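Local coordinates for succinate dehydrogenase subunit A (Mycolicibacterium smegmatis MC2 51, PDB 6LUM), which probably oxidises succinate to fumarate as the FAD-bearing flavoprotein subunit of a membrane-bound respiratory complex, passing the electrons to its iron-sulphur partner, at residues D[22-27]-D[411-416]; D[34-39]-D[161-166]; D[177-182]-D[193-198]; D[226-231]-D[554-559]. All coordinates share one frame; numbering follows the deposited sequence.

Contact 1: residues D[22-27]-D[411-416]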
loop_
_atom_site.group_PDB
_atom_site.type_symbol
_atom_site.label_atom_id
_atom_site.label_comp_id
_atom_site.label_asym_id
_atom_site.label_seq_id
_atom_site.Cartn_x
_atom_site.Cartn_y
_atom_site.Cartn_z
ATOM N N ALA D 22 20.498 7.982 -15.456
ATOM C CA ALA D 22 19.390 8.372 -14.596
ATOM C C ALA D 22 18.892 7.215 -13.758
ATOM O O ALA D 22 18.605 7.403 -12.577
ATOM C CB ALA D 22 18.244 8.940 -15.424
ATOM N N VAL D 23 18.781 6.023 -14.343
ATOM C CA VAL D 23 18.439 4.839 -13.560
ATOM C C VAL D 23 19.378 4.703 -12.377
ATOM O O VAL D 23 18.953 4.392 -11.258
ATOM C CB VAL D 23 18.477 3.583 -14.448
ATOM C CG1 VAL D 23 18.508 2.358 -13.602
ATOM C CG2 VAL D 23 17.283 3.540 -15.348
ATOM N N GLU D 24 20.670 4.953 -12.595
ATOM C CA GLU D 24 21.627 4.775 -11.505
ATOM C C GLU D 24 21.558 5.914 -10.492
ATOM O O GLU D 24 21.396 5.678 -9.294
ATOM C CB GLU D 24 23.036 4.620 -12.060
ATOM C CG GLU D 24 23.179 3.354 -12.856
ATOM C CD GLU D 24 22.967 2.111 -12.016
ATOM O OE1 GLU D 24 23.322 2.123 -10.820
ATOM O OE2 GLU D 24 22.436 1.117 -12.551
ATOM N N ALA D 25 21.667 7.154 -10.945
ATOM C CA ALA D 25 21.732 8.294 -10.045
ATOM C C ALA D 25 20.371 8.791 -9.579
ATOM O O ALA D 25 20.301 9.865 -8.981
ATOM C CB ALA D 25 22.485 9.442 -10.712
ATOM N N GLY D 26 19.291 8.066 -9.838
ATOM C CA GLY D 26 17.984 8.473 -9.383
ATOM C C GLY D 26 17.733 8.196 -7.918
ATOM O O GLY D 26 17.359 9.090 -7.155
ATOM N N PRO D 27 17.898 6.940 -7.503
ATOM C CA PRO D 27 17.773 6.628 -6.072
ATOM C C PRO D 27 18.716 7.420 -5.184
ATOM O O PRO D 27 18.300 7.898 -4.124
ATOM C CB PRO D 27 18.083 5.130 -6.027
ATOM C CG PRO D 27 17.668 4.636 -7.349
ATOM C CD PRO D 27 17.955 5.722 -8.326
ATOM N N ALA D 411 29.150 6.986 -15.167
ATOM C CA ALA D 411 28.952 8.418 -14.974
ATOM C C ALA D 411 27.813 8.707 -14.010
ATOM O O ALA D 411 27.885 9.666 -13.238
ATOM C CB ALA D 411 28.697 9.101 -16.311
ATOM N N GLY D 412 26.771 7.880 -14.009
ATOM C CA GLY D 412 25.678 8.103 -13.081
ATOM C C GLY D 412 26.097 7.929 -11.637
ATOM O O GLY D 412 25.827 8.786 -10.793
ATOM N N ILE D 413 26.761 6.814 -11.325
ATOM C CA ILE D 413 27.172 6.607 -9.938
ATOM C C ILE D 413 28.210 7.644 -9.531
ATOM O O ILE D 413 28.190 8.143 -8.401
ATOM C CB ILE D 413 27.671 5.169 -9.697
ATOM C CG1 ILE D 413 28.858 4.827 -10.587
ATOM C CG2 ILE D 413 26.559 4.172 -9.902
ATOM C CD1 ILE D 413 29.441 3.468 -10.311
ATOM N N ALA D 414 29.109 8.015 -10.447
ATOM C CA ALA D 414 30.122 9.011 -10.117
ATOM C C ALA D 414 29.489 10.352 -9.776
ATOM O O ALA D 414 29.857 10.991 -8.783
ATOM C CB ALA D 414 31.103 9.157 -11.274
ATOM N N ALA D 415 28.531 10.800 -10.587
ATOM C CA ALA D 415 27.903 12.086 -10.322
ATOM C C ALA D 415 27.046 12.044 -9.072
ATOM O O ALA D 415 26.980 13.035 -8.339
ATOM C CB ALA D 415 27.067 12.522 -11.516
ATOM N N ALA D 416 26.394 10.915 -8.801
ATOM C CA ALA D 416 25.628 10.796 -7.567
ATOM C C ALA D 416 26.533 10.919 -6.348
ATOM O O ALA D 416 26.219 11.641 -5.395
ATOM C CB ALA D 416 24.877 9.469 -7.548
#

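Contact 2: residues D[34-39]-D[161-166]. With FAD (flavin-adenine dinucleotide), chain Y.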
loop_
_atom_site.group_PDB
_atom_site.type_symbol
_atom_site.label_atom_id
_atom_site.label_comp_id
_atom_site.label_asym_id
_atom_site.label_seq_id
_atom_site.Cartn_x
_atom_site.Cartn_y
_atom_site.Cartn_z
ATOM N N LEU D 34 16.921 16.450 -18.708
ATOM C CA LEU D 34 16.456 17.374 -19.729
ATOM C C LEU D 34 16.551 16.704 -21.083
ATOM O O LEU D 34 17.528 16.015 -21.370
ATOM C CB LEU D 34 17.277 18.659 -19.765
ATOM C CG LEU D 34 17.642 19.391 -18.489
ATOM C CD1 LEU D 34 18.150 20.748 -18.854
ATOM C CD2 LEU D 34 16.461 19.497 -17.605
ATOM N N THR D 35 15.551 16.920 -21.922
ATOM C CA THR D 35 15.510 16.277 -23.219
ATOM C C THR D 35 14.980 17.289 -24.218
ATOM O O THR D 35 14.077 18.054 -23.891
ATOM C CB THR D 35 14.594 15.059 -23.191
ATOM O OG1 THR D 35 14.721 14.390 -21.940
ATOM C CG2 THR D 35 15.027 14.087 -24.227
ATOM N N LYS D 36 15.532 17.315 -25.421
ATOM C CA LYS D 36 14.894 18.095 -26.467
ATOM C C LYS D 36 13.797 17.310 -27.158
ATOM O O LYS D 36 13.056 17.876 -27.963
ATOM C CB LYS D 36 15.917 18.561 -27.492
ATOM C CG LYS D 36 16.286 17.514 -28.467
ATOM C CD LYS D 36 17.545 17.836 -29.200
ATOM C CE LYS D 36 17.342 18.873 -30.230
ATOM N NZ LYS D 36 18.595 19.086 -30.980
ATOM N N LEU D 37 13.671 16.027 -26.845
ATOM C CA LEU D 37 12.667 15.142 -27.404
ATOM C C LEU D 37 11.905 14.524 -26.253
ATOM O O LEU D 37 12.036 14.935 -25.107
ATOM C CB LEU D 37 13.295 14.034 -28.251
ATOM C CG LEU D 37 14.233 14.417 -29.383
ATOM C CD1 LEU D 37 15.176 13.303 -29.657
ATOM C CD2 LEU D 37 13.448 14.729 -30.609
ATOM N N TYR D 38 11.095 13.541 -26.560
ATOM C CA TYR D 38 10.617 12.676 -25.508
ATOM C C TYR D 38 11.620 11.544 -25.333
ATOM O O TYR D 38 12.329 11.208 -26.276
ATOM C CB TYR D 38 9.230 12.148 -25.836
ATOM C CG TYR D 38 8.171 13.130 -25.432
ATOM C CD1 TYR D 38 7.904 14.238 -26.201
ATOM C CD2 TYR D 38 7.475 12.976 -24.257
ATOM C CE1 TYR D 38 6.960 15.147 -25.820
ATOM C CE2 TYR D 38 6.528 13.881 -23.873
ATOM C CZ TYR D 38 6.276 14.963 -24.659
ATOM O OH TYR D 38 5.325 15.868 -24.274
ATOM N N PRO D 39 11.745 10.982 -24.136
ATOM C CA PRO D 39 12.830 10.028 -23.899
ATOM C C PRO D 39 12.924 8.925 -24.927
ATOM O O PRO D 39 14.032 8.532 -25.290
ATOM C CB PRO D 39 12.489 9.484 -22.517
ATOM C CG PRO D 39 11.815 10.573 -21.875
ATOM C CD PRO D 39 11.014 11.271 -22.899
ATOM N N GLU D 161 11.382 18.346 -23.879
ATOM C CA GLU D 161 11.457 19.481 -24.790
ATOM C C GLU D 161 12.023 20.715 -24.092
ATOM O O GLU D 161 11.407 21.773 -24.031
ATOM C CB GLU D 161 10.097 19.742 -25.425
ATOM C CG GLU D 161 9.724 18.640 -26.379
ATOM C CD GLU D 161 8.354 18.802 -26.967
ATOM O OE1 GLU D 161 7.597 19.668 -26.486
ATOM O OE2 GLU D 161 8.036 18.073 -27.926
ATOM N N PHE D 162 13.235 20.544 -23.571
ATOM C CA PHE D 162 14.030 21.587 -22.936
ATOM C C PHE D 162 15.373 21.625 -23.646
ATOM O O PHE D 162 16.252 20.826 -23.335
ATOM C CB PHE D 162 14.244 21.297 -21.462
ATOM C CG PHE D 162 13.210 21.872 -20.563
ATOM C CD1 PHE D 162 11.900 21.494 -20.667
ATOM C CD2 PHE D 162 13.555 22.761 -19.586
ATOM C CE1 PHE D 162 10.956 22.007 -19.829
ATOM C CE2 PHE D 162 12.612 23.267 -18.752
ATOM C CZ PHE D 162 11.312 22.887 -18.875
ATOM N N TYR D 163 15.564 22.546 -24.570
ATOM C CA TYR D 163 16.827 22.619 -25.295
ATOM C C TYR D 163 17.870 23.262 -24.399
ATOM O O TYR D 163 17.953 24.483 -24.315
ATOM C CB TYR D 163 16.667 23.413 -26.582
ATOM C CG TYR D 163 15.795 22.754 -27.612
ATOM C CD1 TYR D 163 14.468 22.477 -27.348
ATOM C CD2 TYR D 163 16.292 22.427 -28.851
ATOM C CE1 TYR D 163 13.676 21.881 -28.273
ATOM C CE2 TYR D 163 15.502 21.839 -29.788
ATOM C CZ TYR D 163 14.195 21.565 -29.493
ATOM O OH TYR D 163 13.394 20.967 -30.432
ATOM N N ALA D 164 18.685 22.449 -23.736
ATOM C CA ALA D 164 19.768 22.979 -22.919
ATOM C C ALA D 164 20.763 23.734 -23.777
ATOM O O ALA D 164 21.476 23.131 -24.574
ATOM C CB ALA D 164 20.481 21.864 -22.165
ATOM N N LEU D 165 20.836 25.050 -23.602
ATOM C CA LEU D 165 21.607 25.906 -24.487
ATOM C C LEU D 165 22.953 26.329 -23.928
ATOM O O LEU D 165 23.822 26.721 -24.707
ATOM C CB LEU D 165 20.807 27.163 -24.831
ATOM C CG LEU D 165 19.650 26.947 -25.792
ATOM C CD1 LEU D 165 18.898 28.224 -26.018
ATOM C CD2 LEU D 165 20.178 26.409 -27.088
ATOM N N ASP D 166 23.159 26.274 -22.618
ATOM C CA ASP D 166 24.450 26.704 -22.101
ATOM C C ASP D 166 24.691 26.080 -20.741
ATOM O O ASP D 166 23.774 25.565 -20.108
ATOM C CB ASP D 166 24.526 28.225 -22.002
ATOM C CG ASP D 166 25.914 28.750 -22.248
ATOM O OD1 ASP D 166 26.138 29.961 -22.040
ATOM O OD2 ASP D 166 26.785 27.953 -22.654
HETATM P PA FAD Y . 21.267 9.440 -28.394
HETATM O O1A FAD Y . 20.460 8.189 -28.147
HETATM O O2A FAD Y . 21.980 9.629 -29.711
HETATM O O5B FAD Y . 20.309 10.712 -28.155
HETATM C C5B FAD Y . 20.766 11.837 -27.406
HETATM C C4B FAD Y . 19.702 12.238 -26.395
HETATM O O4B FAD Y . 20.119 13.410 -25.689
HETATM C C3B FAD Y . 18.380 12.550 -27.080
HETATM O O3B FAD Y . 17.392 11.588 -26.685
HETATM C C2B FAD Y . 18.016 13.971 -26.670
HETATM O O2B FAD Y . 16.760 14.048 -25.985
HETATM C C1B FAD Y . 19.132 14.445 -25.750
HETATM N N9A FAD Y . 19.734 15.689 -26.290
HETATM C C8A FAD Y . 20.549 15.771 -27.359
HETATM N N7A FAD Y . 20.925 17.055 -27.589
HETATM C C5A FAD Y . 20.342 17.823 -26.650
HETATM C C6A FAD Y . 20.317 19.266 -26.314
HETATM N N6A FAD Y . 21.011 20.169 -27.047
HETATM N N1A FAD Y . 19.579 19.650 -25.249
HETATM C C2A FAD Y . 18.885 18.764 -24.512
HETATM N N3A FAD Y . 18.861 17.442 -24.759
HETATM C C4A FAD Y . 19.558 16.917 -25.797
HETATM N N1 FAD Y . 25.150 1.300 -32.367
HETATM C C2 FAD Y . 25.291 -0.026 -32.113
HETATM O O2 FAD Y . 26.061 -0.381 -31.195
HETATM N N3 FAD Y . 24.637 -0.973 -32.809
HETATM C C4 FAD Y . 23.795 -0.673 -33.806
HETATM O O4 FAD Y . 23.202 -1.576 -34.436
HETATM C C4X FAD Y . 23.584 0.754 -34.148
HETATM N N5 FAD Y . 22.752 1.139 -35.140
HETATM C C5X FAD Y . 22.580 2.450 -35.429
HETATM C C6 FAD Y . 21.718 2.824 -36.454
HETATM C C7 FAD Y . 21.536 4.169 -36.756
HETATM C C7M FAD Y . 20.602 4.570 -37.869
HETATM C C8 FAD Y . 22.262 5.211 -35.984
HETATM C C8M FAD Y . 22.062 6.667 -36.315
HETATM C C9 FAD Y . 23.125 4.843 -34.959
HETATM C C9A FAD Y . 23.306 3.499 -34.656
HETATM N N10 FAD Y . 24.179 3.117 -33.617
HETATM C C10 FAD Y . 24.334 1.746 -33.344
HETATM C "C1'" FAD Y . 24.907 4.124 -32.841
HETATM C "C2'" FAD Y . 24.443 4.082 -31.389
HETATM O "O2'" FAD Y . 23.014 3.987 -31.347
HETATM C "C3'" FAD Y . 24.891 5.327 -30.634
HETATM O "O3'" FAD Y . 26.253 5.168 -30.218
HETATM C "C4'" FAD Y . 24.012 5.572 -29.414
HETATM O "O4'" FAD Y . 22.638 5.393 -29.775
HETATM C "C5'" FAD Y . 24.215 6.980 -28.866
HETATM O "O5'" FAD Y . 23.099 7.339 -28.052
HETATM P P FAD Y . 23.284 8.339 -26.804
HETATM O O1P FAD Y . 22.688 7.682 -25.582
HETATM O O2P FAD Y . 24.718 8.809 -26.783
HETATM O O3P FAD Y . 22.349 9.585 -27.211
#

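Contact 3: residues D[177-182]-D[193-198]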
loop_
_atom_site.group_PDB
_atom_site.type_symbol
_atom_site.label_atom_id
_atom_site.label_comp_id
_atom_site.label_asym_id
_atom_site.label_seq_id
_atom_site.Cartn_x
_atom_site.Cartn_y
_atom_site.Cartn_z
ATOM N N VAL D 177 34.403 25.422 -12.152
ATOM C CA VAL D 177 33.515 24.411 -11.599
ATOM C C VAL D 177 32.146 24.615 -12.223
ATOM O O VAL D 177 31.718 25.751 -12.443
ATOM C CB VAL D 177 33.472 24.486 -10.058
ATOM C CG1 VAL D 177 32.797 25.749 -9.601
ATOM C CG2 VAL D 177 32.773 23.283 -9.471
ATOM N N ALA D 178 31.477 23.520 -12.557
ATOM C CA ALA D 178 30.196 23.587 -13.240
ATOM C C ALA D 178 29.073 23.641 -12.221
ATOM O O ALA D 178 28.965 22.761 -11.364
ATOM C CB ALA D 178 30.010 22.389 -14.164
ATOM N N THR D 179 28.235 24.659 -12.323
ATOM C CA THR D 179 27.192 24.884 -11.336
ATOM C C THR D 179 25.785 24.773 -11.894
ATOM O O THR D 179 24.902 24.258 -11.209
ATOM C CB THR D 179 27.367 26.258 -10.689
ATOM O OG1 THR D 179 27.352 27.268 -11.700
ATOM C CG2 THR D 179 28.680 26.321 -9.960
ATOM N N GLY D 180 25.540 25.231 -13.113
ATOM C CA GLY D 180 24.185 25.239 -13.620
ATOM C C GLY D 180 24.114 25.024 -15.112
ATOM O O GLY D 180 25.102 25.148 -15.833
ATOM N N VAL D 181 22.905 24.711 -15.561
ATOM C CA VAL D 181 22.577 24.509 -16.966
ATOM C C VAL D 181 21.452 25.466 -17.320
ATOM O O VAL D 181 20.408 25.469 -16.662
ATOM C CB VAL D 181 22.164 23.059 -17.245
ATOM C CG1 VAL D 181 21.594 22.940 -18.611
ATOM C CG2 VAL D 181 23.341 22.154 -17.117
ATOM N N ILE D 182 21.665 26.283 -18.341
ATOM C CA ILE D 182 20.659 27.206 -18.844
ATOM C C ILE D 182 19.965 26.547 -20.022
ATOM O O ILE D 182 20.600 26.263 -21.045
ATOM C CB ILE D 182 21.281 28.548 -19.251
ATOM C CG1 ILE D 182 21.785 29.304 -18.031
ATOM C CG2 ILE D 182 20.283 29.375 -19.997
ATOM C CD1 ILE D 182 23.202 29.030 -17.684
ATOM N N VAL D 193 17.009 28.037 -15.400
ATOM C CA VAL D 193 18.350 27.828 -14.883
ATOM C C VAL D 193 18.271 26.710 -13.868
ATOM O O VAL D 193 17.605 26.852 -12.841
ATOM C CB VAL D 193 18.928 29.097 -14.248
ATOM C CG1 VAL D 193 20.409 28.944 -14.074
ATOM C CG2 VAL D 193 18.616 30.298 -15.097
ATOM N N PHE D 194 18.928 25.598 -14.157
ATOM C CA PHE D 194 18.998 24.468 -13.245
ATOM C C PHE D 194 20.339 24.542 -12.547
ATOM O O PHE D 194 21.368 24.275 -13.164
ATOM C CB PHE D 194 18.865 23.144 -13.987
ATOM C CG PHE D 194 17.554 22.956 -14.670
ATOM C CD1 PHE D 194 17.295 23.554 -15.878
ATOM C CD2 PHE D 194 16.588 22.169 -14.107
ATOM C CE1 PHE D 194 16.098 23.382 -16.490
ATOM C CE2 PHE D 194 15.400 21.998 -14.722
ATOM C CZ PHE D 194 15.153 22.605 -15.912
ATOM N N HIS D 195 20.343 24.919 -11.276
ATOM C CA HIS D 195 21.579 24.953 -10.517
ATOM C C HIS D 195 21.794 23.596 -9.876
ATOM O O HIS D 195 20.915 23.085 -9.180
ATOM C CB HIS D 195 21.552 26.068 -9.475
ATOM C CG HIS D 195 22.055 27.373 -10.004
ATOM N ND1 HIS D 195 23.390 27.613 -10.239
ATOM C CD2 HIS D 195 21.398 28.493 -10.389
ATOM C CE1 HIS D 195 23.539 28.828 -10.733
ATOM N NE2 HIS D 195 22.346 29.386 -10.830
ATOM N N ALA D 196 22.950 23.002 -10.136
ATOM C CA ALA D 196 23.193 21.631 -9.745
ATOM C C ALA D 196 24.561 21.511 -9.105
ATOM O O ALA D 196 25.363 22.442 -9.121
ATOM C CB ALA D 196 23.089 20.695 -10.941
ATOM N N LYS D 197 24.819 20.346 -8.529
ATOM C CA LYS D 197 26.164 20.034 -8.079
ATOM C C LYS D 197 26.948 19.294 -9.148
ATOM O O LYS D 197 28.089 19.659 -9.436
ATOM C CB LYS D 197 26.124 19.210 -6.794
ATOM C CG LYS D 197 25.445 19.902 -5.644
ATOM C CD LYS D 197 25.289 18.962 -4.488
ATOM C CE LYS D 197 24.179 19.406 -3.578
ATOM N NZ LYS D 197 23.975 18.465 -2.457
ATOM N N ALA D 198 26.354 18.269 -9.749
ATOM C CA ALA D 198 26.966 17.534 -10.839
ATOM C C ALA D 198 26.107 17.680 -12.085
ATOM O O ALA D 198 24.904 17.921 -11.999
ATOM C CB ALA D 198 27.138 16.062 -10.492
#

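Contact 4: residues D[226-231]-D[554-559]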
loop_
_atom_site.group_PDB
_atom_site.type_symbol
_atom_site.label_atom_id
_atom_site.label_comp_id
_atom_site.label_asym_id
_atom_site.label_seq_id
_atom_site.Cartn_x
_atom_site.Cartn_y
_atom_site.Cartn_z
ATOM N N ILE D 226 28.350 23.065 -26.862
ATOM C CA ILE D 226 28.365 23.767 -25.583
ATOM C C ILE D 226 29.740 23.663 -24.940
ATOM O O ILE D 226 30.371 24.671 -24.600
ATOM C CB ILE D 226 27.283 23.202 -24.653
ATOM C CG1 ILE D 226 25.901 23.653 -25.095
ATOM C CG2 ILE D 226 27.533 23.629 -23.248
ATOM C CD1 ILE D 226 24.809 22.849 -24.474
ATOM N N VAL D 227 30.221 22.434 -24.757
ATOM C CA VAL D 227 31.516 22.225 -24.126
ATOM C C VAL D 227 32.627 22.883 -24.928
ATOM O O VAL D 227 33.630 23.322 -24.362
ATOM C CB VAL D 227 31.738 20.716 -23.940
ATOM C CG1 VAL D 227 33.190 20.398 -23.723
ATOM C CG2 VAL D 227 30.908 20.222 -22.781
ATOM N N PHE D 228 32.464 23.004 -26.237
ATOM C CA PHE D 228 33.497 23.626 -27.047
ATOM C C PHE D 228 33.449 25.140 -26.968
ATOM O O PHE D 228 34.489 25.792 -27.076
ATOM C CB PHE D 228 33.346 23.167 -28.489
ATOM C CG PHE D 228 34.461 23.579 -29.373
ATOM C CD1 PHE D 228 35.726 23.088 -29.179
ATOM C CD2 PHE D 228 34.239 24.442 -30.415
ATOM C CE1 PHE D 228 36.745 23.462 -30.000
ATOM C CE2 PHE D 228 35.259 24.823 -31.232
ATOM C CZ PHE D 228 36.511 24.333 -31.027
ATOM N N ARG D 229 32.265 25.715 -26.786
ATOM C CA ARG D 229 32.159 27.159 -26.653
ATOM C C ARG D 229 32.599 27.639 -25.283
ATOM O O ARG D 229 33.112 28.754 -25.163
ATOM C CB ARG D 229 30.725 27.604 -26.916
ATOM C CG ARG D 229 30.389 27.690 -28.376
ATOM C CD ARG D 229 28.910 27.879 -28.600
ATOM N NE ARG D 229 28.644 28.484 -29.900
ATOM C CZ ARG D 229 27.435 28.617 -30.429
ATOM N NH1 ARG D 229 26.375 28.187 -29.772
ATOM N NH2 ARG D 229 27.286 29.184 -31.614
ATOM N N LYS D 230 32.411 26.827 -24.244
ATOM C CA LYS D 230 32.853 27.232 -22.916
ATOM C C LYS D 230 34.364 27.330 -22.795
ATOM O O LYS D 230 34.849 27.824 -21.776
ATOM C CB LYS D 230 32.339 26.260 -21.862
ATOM C CG LYS D 230 30.851 26.294 -21.677
ATOM C CD LYS D 230 30.359 27.703 -21.453
ATOM C CE LYS D 230 30.786 28.229 -20.103
ATOM N NZ LYS D 230 30.202 29.566 -19.837
ATOM N N GLY D 231 35.115 26.883 -23.790
ATOM C CA GLY D 231 36.557 26.901 -23.734
ATOM C C GLY D 231 37.195 25.560 -23.460
ATOM O O GLY D 231 38.420 25.451 -23.547
ATOM N N ALA D 554 41.298 20.053 -29.500
ATOM C CA ALA D 554 41.075 21.364 -30.082
ATOM C C ALA D 554 40.455 22.279 -29.044
ATOM O O ALA D 554 39.510 21.885 -28.350
ATOM C CB ALA D 554 40.174 21.265 -31.308
ATOM N N TYR D 555 40.996 23.493 -28.939
ATOM C CA TYR D 555 40.500 24.531 -28.050
ATOM C C TYR D 555 40.081 25.739 -28.870
ATOM O O TYR D 555 40.773 26.128 -29.814
ATOM C CB TYR D 555 41.560 24.973 -27.041
ATOM C CG TYR D 555 42.172 23.879 -26.210
ATOM C CD1 TYR D 555 43.214 23.116 -26.697
ATOM C CD2 TYR D 555 41.729 23.633 -24.925
ATOM C CE1 TYR D 555 43.779 22.131 -25.943
ATOM C CE2 TYR D 555 42.292 22.648 -24.162
ATOM C CZ TYR D 555 43.316 21.898 -24.677
ATOM O OH TYR D 555 43.887 20.908 -23.918
ATOM N N LYS D 556 38.959 26.337 -28.497
ATOM C CA LYS D 556 38.469 27.540 -29.149
ATOM C C LYS D 556 39.046 28.763 -28.456
ATOM O O LYS D 556 39.138 28.805 -27.228
ATOM C CB LYS D 556 36.945 27.585 -29.107
ATOM C CG LYS D 556 36.319 28.646 -29.974
ATOM C CD LYS D 556 34.866 28.825 -29.607
ATOM C CE LYS D 556 34.164 29.737 -30.578
ATOM N NZ LYS D 556 34.086 29.123 -31.923
ATOM N N GLN D 557 39.434 29.762 -29.245
ATOM C CA GLN D 557 40.122 30.916 -28.677
ATOM C C GLN D 557 39.161 32.048 -28.332
ATOM O O GLN D 557 39.050 32.442 -27.168
ATOM C CB GLN D 557 41.204 31.401 -29.642
ATOM C CG GLN D 557 42.195 30.323 -30.039
ATOM C CD GLN D 557 43.145 29.942 -28.924
ATOM O OE1 GLN D 557 42.739 29.405 -27.896
ATOM N NE2 GLN D 557 44.424 30.212 -29.129
ATOM N N GLY D 558 38.457 32.573 -29.324
ATOM C CA GLY D 558 37.562 33.696 -29.119
ATOM C C GLY D 558 36.243 33.305 -28.491
ATOM O O GLY D 558 36.148 32.340 -27.726
ATOM N N THR D 559 35.219 34.077 -28.801
ATOM C CA THR D 559 33.858 33.819 -28.342
ATOM C C THR D 559 32.850 33.809 -29.481
ATOM O O THR D 559 31.918 33.004 -29.463
ATOM C CB THR D 559 33.448 34.866 -27.290
ATOM O OG1 THR D 559 34.420 34.897 -26.239
ATOM C CG2 THR D 559 32.092 34.528 -26.696
#

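Contact 1: residues D[22-27]-D[411-416]
Helix against helix, through small residues: Ala25 on helix 16-28, which follows strand 9-12, meets Gly412 and Ala416 on helix 399-421. The short axes come within 7.7 Å of each other and cross at -24°, their N-to-C directions roughly parallel. Such a close approach is possible because Gly412 has no side chain and alanine methyls make up most of the middle of the interface. The CA atoms of Ala25 and Gly412 are 5.0 Å apart, and a CB on Gly412 would come very close to Glu24 CB. The methyl of Ala25 points at the other helix and rests 3.4 Å from the carbonyl O of Gly412, an oxygen that already accepts the helical bond from Ala416 N. One turn on, Ala25 CB and Ala416 CB face each other at 4.0 Å. On the flank of this seam Glu24 and Ile413 run side by side, pointing the same way. Ile413 offers its CG2 methyl, which is anti to its own carbonyl carbon, to Glu24 CB and, at 3.9 Å, to Glu24 OE1. The carboxylate itself is held within its own helix, by a salt bridge from OE2 to Arg20. Around the seam, Ala22 leans on Ile11 of strand 9-12, Ala415 packs on Val9 and Tyr380, and helix 139-153 touches Ala22 and Val23 through Cys151.

Contact 2: residues D[34-39]-D[161-166]
This contact belongs to the adenine end of the FAD site, where strand 31-35 and the loop after it meet strand 162-172. Phe162 N gives a nearly straight hydrogen bond of 2.6 Å to Thr35 O. Lys36 CB sits over the centre of the Tyr163 ring, a CH-pi contact with 3.9 Å from CB to the centroid, and Lys36 CE lies 3.5 Å from Tyr163 CE2. The bend at chi3 (-75°) places CE there, while CD passes the adenine at 3.8 Å from FAD C5A; NZ ends in a salt bridge to Glu510. An alanine in place of Tyr163 would probably leave a gap where the ring face meets Lys36 CB and CE, with the far end of the lysine still held by Glu510. Ala164 N makes a weak bond to FAD N1A. Glu161 OE2 meets the edge of the Tyr38 ring and makes a salt bridge to Arg74 of the subunit B chain. Leu34 packs on Phe159 of strand 157-160 and Ala183 of strand 175-185, while Tyr163 touches Leu506 of helix 503-527.

Contact 3: residues D[177-182]-D[193-198]
Val181 and Phe194 put their side chains on one face of a sheet, and Ile182, Val193 and His195 put theirs on the other. The Phe194 ring turns its edge to the neighbouring backbone: CD1 lies 3.7 Å from Val181 O, in the ring plane, with CG anti to the carbonyl carbon of Phe194 (chi1 -63°). On the other face Ile182 CG1 and Val193 CG1 meet at 4.2 Å. The His195 ring stands obliquely to the backbone of Thr179 and Gly180, its ND1 3.8 Å from Thr179 O, and Gly180 opposite leaves room for it, since a side chain there would press on both ND1 and Phe194 O. They belong to the beta hairpin of strands 175-185 and 191-195, antiparallel at 157°. Val181 and Phe194 are its hydrogen-bonded pair, each N giving 2.9 Å to the other's O, Val181 N to Phe194 O and Phe194 N to Val181 O. Gly180 with His195 and Ile182 with Val193 are the non-hydrogen-bonded pairs on either side. Beyond His195, Ala196 N bonds to Thr179 O at 2.6 Å, its N-H pointing almost straight at the oxygen. Thr179 sends its OG1 back to Ala168 O on strand 162-172. Outside the pair, the Phe194 ring stacks on His5 and takes Phe159 edge to face.

Contact 4: residues D[226-231]-D[554-559]
Lys556 CB lies over one face of the Phe228 ring, 4.1 Å from the centroid and offset toward the rim, in a CH-pi contact. It joins helix 223-229, closed by a Schellman motif at Gly231, to the C-terminal end of strand 550-556, the central strand of a three-stranded antiparallel sheet. The two side chains cross at about a right angle. Phe228 CG is anti to the backbone N (chi1 -172°), and the ring edge meets the strand: CE1 is 3.6 Å from Ala554 O, in the ring plane, and 4.3 Å from Ala554 CB. An alanine in place of Phe228 would probably open a gap beside Ala554 and leave the Lys556 chain without the ring face it rests on. Further out, Ile565 of strand 565-571 and Val520 of helix 503-527 also pack on the Phe228 side chain, while Arg229 is held by a salt bridge to Glu516. The positive phi of Gly231 (104°) lets the chain turn toward the strand, where Gly231 O comes to the edge of the Tyr555 ring, 4.0 Å from CD2.

Overall arrangement
Contacts 2 and 3 are the closest coupled: their centres lie about 15 Å apart, strands 162-172 and 175-185 are neighbours in one sheet, and Leu165 N and Asp166 O probably bond to Ile182 across the bulge there. Contact 1 touches contact 3 through Ala415 and Ala198, centres about 16 Å apart, and along the chain its loop encloses both. Contact 4 comes next to contact 2, where Ile226 packs on Ala164 and Leu165, but its centre is about 28 Å from that of contact 1; their segments alternate in sequence. Contact 4 also ties the FAD-binding domain to the C-terminal region, so the four run from the helix pair of contact 1, past the adenine, to that region.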